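Local atomic coordinates of molybdopterin-guanine dinucleotide biosynthesis adapter protein (Escherichia coli, PDB entry 1NP6), a protein that binds GTP, hydrolyses it weakly and may act as an adapter for efficient synthesis and use of the molybdopterin guanine dinucleotide cofactor. Residues Ala12-Ser15 against Gly16-Lys19; Lys54-Tyr57 against Glu58-Ala62; Leu89-Leu92 against Ala93-Met96. All coordinates share one frame; numbering follows the deposited sequence.

Contact 1: residues Ala12-Ser15 against Gly16-Lys19; sequences AAWS and GTGK. With SO4 (sulfate ion), chain D.
Gly16 opens the second half of a type II turn running from Trp14 to Thr17, and its N sends an almost straight hydrogen bond (178°) to sulfate O4, 2.9 Å away. Its positive phi of 89° would press any CB against Ser15 O. Thr17 closes the turn. Its N and its hydroxyl both donate to Trp14 O, from the same face of that carbonyl, with OG1 to O at 2.9 Å and N to O at 3.1 Å. With OG1 set beside its own backbone N (chi1 -68°), the hydroxyl bends back to Trp14, while CB packs on the methyl of Ala13, CB to CB 3.6 Å. Replacing Thr17 by alanine removes OG1 and CG2, and would probably leave Trp14 O with one donor fewer and thin the packing on Ala13. Gly18, the N-cap residue, and Lys19 then point their backbone N atoms at one oxygen, sulfate O2, at 3.1 Å and 2.9 Å. The Lys19 chain bends back across the loop, bringing CE to 3.4 Å from Ala13 N. This is a Walker A P-loop, part of the inferred GTP site; the sulfate, probably from the crystallisation liquor, probably marks a nucleotide phosphate position. The loop joins strand 8-12 to helix 19-32, whose Thr20 N also binds the sulfate, and Ala13, Thr17 and Lys19 rest on Leu119 of the adjacent strand 116-120.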
loop_
_atom_site.group_PDB
_atom_site.type_symbol
_atom_site.label_atom_id
_atom_site.label_comp_id
_atom_site.label_asym_id
_atom_site.label_seq_id
_atom_site.Cartn_x
_atom_site.Cartn_y
_atom_site.Cartn_z
ATOM N N ALA B 12 6.124 15.803 16.824
ATOM C CA ALA B 12 7.571 15.815 16.779
ATOM C C ALA B 12 8.186 15.788 18.164
ATOM O O ALA B 12 7.730 16.489 19.068
ATOM C CB ALA B 12 8.067 17.044 15.978
ATOM N N ALA B 13 9.237 14.979 18.313
ATOM C CA ALA B 13 9.990 14.845 19.558
ATOM C C ALA B 13 11.333 14.148 19.334
ATOM O O ALA B 13 11.493 13.371 18.381
ATOM C CB ALA B 13 9.173 14.081 20.624
ATOM N N TRP B 14 12.294 14.438 20.207
ATOM C CA TRP B 14 13.545 13.676 20.278
ATOM C C TRP B 14 13.232 12.216 20.573
ATOM O O TRP B 14 12.300 11.925 21.321
ATOM C CB TRP B 14 14.428 14.181 21.426
ATOM C CG TRP B 14 14.925 15.604 21.332
ATOM C CD1 TRP B 14 15.725 16.148 20.347
ATOM C CD2 TRP B 14 14.685 16.655 22.276
ATOM N NE1 TRP B 14 15.979 17.470 20.628
ATOM C CE2 TRP B 14 15.355 17.813 21.801
ATOM C CE3 TRP B 14 13.970 16.745 23.477
ATOM C CZ2 TRP B 14 15.324 19.038 22.487
ATOM C CZ3 TRP B 14 13.932 17.969 24.156
ATOM C CH2 TRP B 14 14.609 19.096 23.655
ATOM N N SER B 15 14.033 11.314 20.004
ATOM C CA SER B 15 13.949 9.875 20.257
ATOM C C SER B 15 13.819 9.554 21.752
ATOM O O SER B 15 14.577 10.078 22.579
ATOM C CB SER B 15 15.195 9.187 19.678
ATOM O OG SER B 15 15.063 7.776 19.664
ATOM N N GLY B 16 12.854 8.709 22.100
ATOM C CA GLY B 16 12.684 8.276 23.480
ATOM C C GLY B 16 11.778 9.147 24.339
ATOM O O GLY B 16 11.490 8.799 25.489
ATOM N N THR B 17 11.326 10.274 23.787
ATOM C CA THR B 17 10.424 11.188 24.497
ATOM C C THR B 17 9.029 10.593 24.717
ATOM O O THR B 17 8.379 10.893 25.720
ATOM C CB THR B 17 10.306 12.520 23.719
ATOM O OG1 THR B 17 11.554 13.205 23.766
ATOM C CG2 THR B 17 9.345 13.501 24.410
ATOM N N GLY B 18 8.551 9.810 23.750
ATOM C CA GLY B 18 7.287 9.100 23.895
ATOM C C GLY B 18 6.271 9.297 22.776
ATOM O O GLY B 18 5.082 9.097 22.979
ATOM N N LYS B 19 6.742 9.699 21.599
ATOM C CA LYS B 19 5.908 9.872 20.404
ATOM C C LYS B 19 4.968 8.694 20.026
ATOM O O LYS B 19 3.743 8.878 19.959
ATOM C CB LYS B 19 6.813 10.195 19.221
ATOM C CG LYS B 19 6.457 11.457 18.527
ATOM C CD LYS B 19 6.985 11.451 17.114
ATOM C CE LYS B 19 8.424 11.901 17.064
ATOM N NZ LYS B 19 9.335 10.800 16.621
HETATM S S SO4 D . 9.722 7.967 20.797
HETATM O O1 SO4 D . 8.631 7.286 20.116
HETATM O O2 SO4 D . 9.491 9.419 20.838
HETATM O O3 SO4 D . 9.781 7.450 22.155
HETATM O O4 SO4 D . 10.976 7.701 20.108
#

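Contact 2: residues Lys54-Tyr57 against Glu58-Ala62; sequences KDSY and ELRKA
Ser56 OG is gripped by two nitrogens of the Arg60 guanidinium, one turn further along the helix. The main bond comes from NE, 2.8 Å from OG with an N-H...O angle of 159°, and the oxygen lies close to the guanidinium plane. NH2 adds a weak second bond to the same OG at 3.3 Å. The Arg60 chain turns at chi3 (-65°), which folds the guanidinium back along the helix so that its NE edge meets the serine. In the backbone, Arg60 N makes the matching i to i+4 bond to Ser56 O. On the neighbouring flank Lys61 N bonds to Tyr57 O at 2.8 Å, and the Lys61 side chain runs obliquely past the phenol, its CD 4.0 Å from Tyr57 OH. The preceding turn is opened by water: one molecule links Lys54 O to Glu58 N, at 2.7 Å and 3.0 Å respectively, and another joins Asp55 O to Leu59 N, so the helix kinks where direct bonds are replaced. Arg60 NH1 also makes salt bridges to Asp48 and Glu80, which together with the NE bond fix the rotation of the guanidinium, and Leu59 packs on Leu39 of the second subunit. The arrangement is a serine-arginine i to i+4 side-chain pair on a water-inserted, kinked alpha-helix, which starts at Gly53 of the predicted GTP site.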
loop_
_atom_site.group_PDB
_atom_site.type_symbol
_atom_site.label_atom_id
_atom_site.label_comp_id
_atom_site.label_asym_id
_atom_site.label_seq_id
_atom_site.Cartn_x
_atom_site.Cartn_y
_atom_site.Cartn_z
ATOM N N LYS B 54 5.856 -9.541 3.728
ATOM C CA LYS B 54 6.186 -10.924 3.397
ATOM C C LYS B 54 5.267 -11.527 2.328
ATOM O O LYS B 54 5.720 -12.338 1.510
ATOM C CB LYS B 54 6.284 -11.792 4.667
ATOM C CG LYS B 54 5.023 -12.541 5.086
ATOM C CD LYS B 54 5.330 -13.585 6.167
ATOM C CE LYS B 54 5.380 -12.947 7.556
ATOM N NZ LYS B 54 5.278 -13.941 8.665
ATOM N N ASP B 55 3.995 -11.103 2.322
ATOM C CA ASP B 55 2.983 -11.613 1.394
ATOM C C ASP B 55 3.345 -11.323 -0.062
ATOM O O ASP B 55 2.976 -12.090 -0.944
ATOM C CB ASP B 55 1.607 -10.997 1.667
ATOM C CG ASP B 55 1.018 -11.397 3.025
ATOM O OD1 ASP B 55 1.435 -12.421 3.613
ATOM O OD2 ASP B 55 0.114 -10.730 3.576
ATOM N N SER B 56 4.048 -10.213 -0.305
ATOM C CA SER B 56 4.412 -9.821 -1.672
ATOM C C SER B 56 5.894 -10.032 -2.017
ATOM O O SER B 56 6.332 -9.678 -3.127
ATOM C CB SER B 56 4.009 -8.357 -1.941
ATOM O OG SER B 56 4.766 -7.426 -1.172
ATOM N N TYR B 57 6.650 -10.632 -1.092
ATOM C CA TYR B 57 8.123 -10.699 -1.208
ATOM C C TYR B 57 8.613 -11.422 -2.464
ATOM O O TYR B 57 9.416 -10.865 -3.244
ATOM C CB TYR B 57 8.765 -11.278 0.066
ATOM C CG TYR B 57 10.263 -11.489 -0.023
ATOM C CD1 TYR B 57 11.148 -10.426 0.123
ATOM C CD2 TYR B 57 10.791 -12.755 -0.263
ATOM C CE1 TYR B 57 12.528 -10.620 0.043
ATOM C CE2 TYR B 57 12.165 -12.960 -0.355
ATOM C CZ TYR B 57 13.026 -11.890 -0.194
ATOM O OH TYR B 57 14.386 -12.096 -0.285
ATOM N N GLU B 58 8.120 -12.639 -2.688
ATOM C CA GLU B 58 8.538 -13.407 -3.881
ATOM C C GLU B 58 8.307 -12.705 -5.240
ATOM O O GLU B 58 9.165 -12.749 -6.128
ATOM C CB GLU B 58 7.911 -14.806 -3.900
ATOM C CG GLU B 58 8.028 -15.571 -2.586
ATOM C CD GLU B 58 9.368 -16.262 -2.393
ATOM O OE1 GLU B 58 10.212 -16.253 -3.318
ATOM O OE2 GLU B 58 9.577 -16.824 -1.297
ATOM N N LEU B 59 7.156 -12.063 -5.398
ATOM C CA LEU B 59 6.820 -11.369 -6.644
ATOM C C LEU B 59 7.703 -10.139 -6.889
ATOM O O LEU B 59 8.077 -9.849 -8.037
ATOM C CB LEU B 59 5.339 -10.955 -6.618
ATOM C CG LEU B 59 4.261 -11.678 -7.442
ATOM C CD1 LEU B 59 4.710 -12.992 -8.100
ATOM C CD2 LEU B 59 3.039 -11.898 -6.568
ATOM N N ARG B 60 8.019 -9.411 -5.817
ATOM C CA ARG B 60 8.888 -8.233 -5.917
ATOM C C ARG B 60 10.341 -8.677 -6.137
ATOM O O ARG B 60 11.085 -8.029 -6.879
ATOM C CB ARG B 60 8.776 -7.346 -4.658
ATOM C CG ARG B 60 7.544 -6.444 -4.643
ATOM C CD ARG B 60 7.404 -5.556 -3.401
ATOM N NE ARG B 60 7.200 -6.357 -2.180
ATOM C CZ ARG B 60 8.125 -6.537 -1.233
ATOM N NH1 ARG B 60 9.325 -5.957 -1.349
ATOM N NH2 ARG B 60 7.861 -7.313 -0.167
ATOM N N LYS B 61 10.733 -9.781 -5.489
ATOM C CA LYS B 61 12.053 -10.392 -5.718
ATOM C C LYS B 61 12.255 -10.788 -7.185
ATOM O O LYS B 61 13.369 -10.685 -7.703
ATOM C CB LYS B 61 12.261 -11.616 -4.811
ATOM C CG LYS B 61 13.706 -11.871 -4.390
ATOM C CD LYS B 61 13.949 -13.345 -4.080
ATOM C CE LYS B 61 15.429 -13.701 -4.169
ATOM N NZ LYS B 61 15.796 -14.813 -3.241
ATOM N N ALA B 62 11.185 -11.222 -7.859
ATOM C CA ALA B 62 11.270 -11.579 -9.289
ATOM C C ALA B 62 11.217 -10.387 -10.256
ATOM O O ALA B 62 11.482 -10.548 -11.450
ATOM C CB ALA B 62 10.211 -12.591 -9.657
HETATM O O HOH W 1 5.974 -13.660 -0.799
HETATM O O HOH W 2 4.615 -12.681 -3.406
#

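Contact 3: residues Leu89-Leu92 against Ala93-Met96; sequences LQFL and ASRM
Arg95 CD lies over one face of the Phe91 ring in a CH-pi contact: it stands 4.0 Å from the ring centroid, 25° off the normal and displaced toward the rim near CZ. With Phe91 CG anti to its N (chi1 177°), the ring swings along the helix toward the next turn. Arg95 bends at chi2 and chi3, and its guanidinium plane ends only 8° from that of the ring, although the touching is done by CG and CD rather than by the flat charged group. Beside this pair Ser94 turns its hydroxyl back onto the backbone: OG donates to Phe91 O at 2.8 Å, an oxygen that also receives a weak bond from Arg95 N. The last turn tightens here, since the stronger partner of Arg95 N is Leu92 O, three residues back, at 3.0 Å. Earlier in the helix, Ala93 N and Ser94 N make the ordinary i to i+4 bonds to Leu89 O and Gln90 O.

The flanks differ sharply. Ala93 and Met96 are buried on the side facing the sheet, and the Ala93 methyl also packs on the helix's own Leu89 O, CB to O 3.5 Å. Leu92 is buried separately, against Trp75 of the second subunit. Gln90 and Ser94, by contrast, stand at the solvent side. Phe91 and Arg95 reach Asp97 and Met96 of the second subunit. Within its own chain, helix 89-95 lies against the parallel sheet, Ala93 meeting Leu8, Ile40 and Ile104 of strands 8-12, 37-42 and 103-107, and Met96 touching the last two strands.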
loop_
_atom_site.group_PDB
_atom_site.type_symbol
_atom_site.label_atom_id
_atom_site.label_comp_id
_atom_site.label_asym_id
_atom_site.label_seq_id
_atom_site.Cartn_x
_atom_site.Cartn_y
_atom_site.Cartn_z
ATOM N N LEU B 89 6.106 14.228 1.367
ATOM C CA LEU B 89 4.910 14.153 2.215
ATOM C C LEU B 89 3.597 14.434 1.508
ATOM O O LEU B 89 2.605 13.751 1.749
ATOM C CB LEU B 89 5.035 15.104 3.413
ATOM C CG LEU B 89 5.754 14.611 4.673
ATOM C CD1 LEU B 89 5.590 15.624 5.799
ATOM C CD2 LEU B 89 5.258 13.233 5.107
ATOM N N GLN B 90 3.563 15.451 0.655
ATOM C CA GLN B 90 2.306 15.764 -0.027
ATOM C C GLN B 90 1.961 14.708 -1.070
ATOM O O GLN B 90 0.775 14.447 -1.317
ATOM C CB GLN B 90 2.305 17.175 -0.657
ATOM C CG GLN B 90 2.348 18.343 0.358
ATOM C CD GLN B 90 1.055 18.551 1.169
ATOM O OE1 GLN B 90 1.046 19.337 2.118
ATOM N NE2 GLN B 90 -0.023 17.860 0.799
ATOM N N PHE B 91 2.980 14.102 -1.674
ATOM C CA PHE B 91 2.754 13.006 -2.608
ATOM C C PHE B 91 2.160 11.815 -1.840
ATOM O O PHE B 91 1.127 11.257 -2.229
ATOM C CB PHE B 91 4.048 12.593 -3.326
ATOM C CG PHE B 91 3.879 11.398 -4.257
ATOM C CD1 PHE B 91 3.226 11.531 -5.486
ATOM C CD2 PHE B 91 4.354 10.145 -3.888
ATOM C CE1 PHE B 91 3.052 10.430 -6.328
ATOM C CE2 PHE B 91 4.189 9.038 -4.716
ATOM C CZ PHE B 91 3.535 9.172 -5.935
ATOM N N LEU B 92 2.807 11.459 -0.742
ATOM C CA LEU B 92 2.364 10.314 0.050
ATOM C C LEU B 92 0.907 10.479 0.490
ATOM O O LEU B 92 0.091 9.597 0.234
ATOM C CB LEU B 92 3.312 10.051 1.227
ATOM C CG LEU B 92 4.703 9.509 0.878
ATOM C CD1 LEU B 92 5.569 9.439 2.129
ATOM C CD2 LEU B 92 4.647 8.153 0.164
ATOM N N ALA B 93 0.580 11.623 1.095
ATOM C CA ALA B 93 -0.788 11.924 1.512
ATOM C C ALA B 93 -1.819 11.862 0.372
ATOM O O ALA B 93 -2.950 11.377 0.570
ATOM C CB ALA B 93 -0.841 13.251 2.228
ATOM N N SER B 94 -1.429 12.321 -0.817
ATOM C CA SER B 94 -2.286 12.208 -2.011
ATOM C C SER B 94 -2.530 10.767 -2.508
ATOM O O SER B 94 -3.454 10.547 -3.286
ATOM C CB SER B 94 -1.724 13.054 -3.177
ATOM O OG SER B 94 -0.785 12.295 -3.916
ATOM N N ARG B 95 -1.690 9.802 -2.123
ATOM C CA ARG B 95 -1.936 8.399 -2.517
ATOM C C ARG B 95 -2.939 7.721 -1.572
ATOM O O ARG B 95 -3.433 6.623 -1.867
ATOM C CB ARG B 95 -0.647 7.579 -2.587
ATOM C CG ARG B 95 0.490 8.184 -3.466
ATOM C CD ARG B 95 0.062 8.653 -4.849
ATOM N NE ARG B 95 -0.327 7.552 -5.734
ATOM C CZ ARG B 95 -0.963 7.692 -6.892
ATOM N NH1 ARG B 95 -1.291 8.902 -7.337
ATOM N NH2 ARG B 95 -1.272 6.619 -7.616
ATOM N N MET B 96 -3.254 8.384 -0.462
ATOM C CA MET B 96 -4.330 7.920 0.446
ATOM C C MET B 96 -5.713 8.194 -0.152
ATOM O O MET B 96 -5.859 9.103 -0.980
ATOM C CB MET B 96 -4.201 8.583 1.833
ATOM C CG MET B 96 -3.079 7.987 2.687
ATOM S SD MET B 96 -2.777 8.838 4.265
ATOM C CE MET B 96 -2.395 7.540 5.304
#

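Overall arrangement
The three contacts follow one another along the chain and do not touch. Contact 1 is the phosphate-binding loop, while contact 2 sits far out, about 27 Å from the centre of the chain; the centres of these two are about 33 Å apart. Contact 3 lies about 24 Å from each of the others, centre to centre. Strand 8-12 relates contacts 1 and 3, for it leads into the loop and carries Leu8, which packs on contact 3. Contact 2 adjoins Gly53 and contact 3 Leu101 (about 4 Å from Met96, side chain to side chain), both of the predicted GTP site. Contacts 2 and 3 meet the second subunit, whereas no other chain of the homodimer touches contact 1.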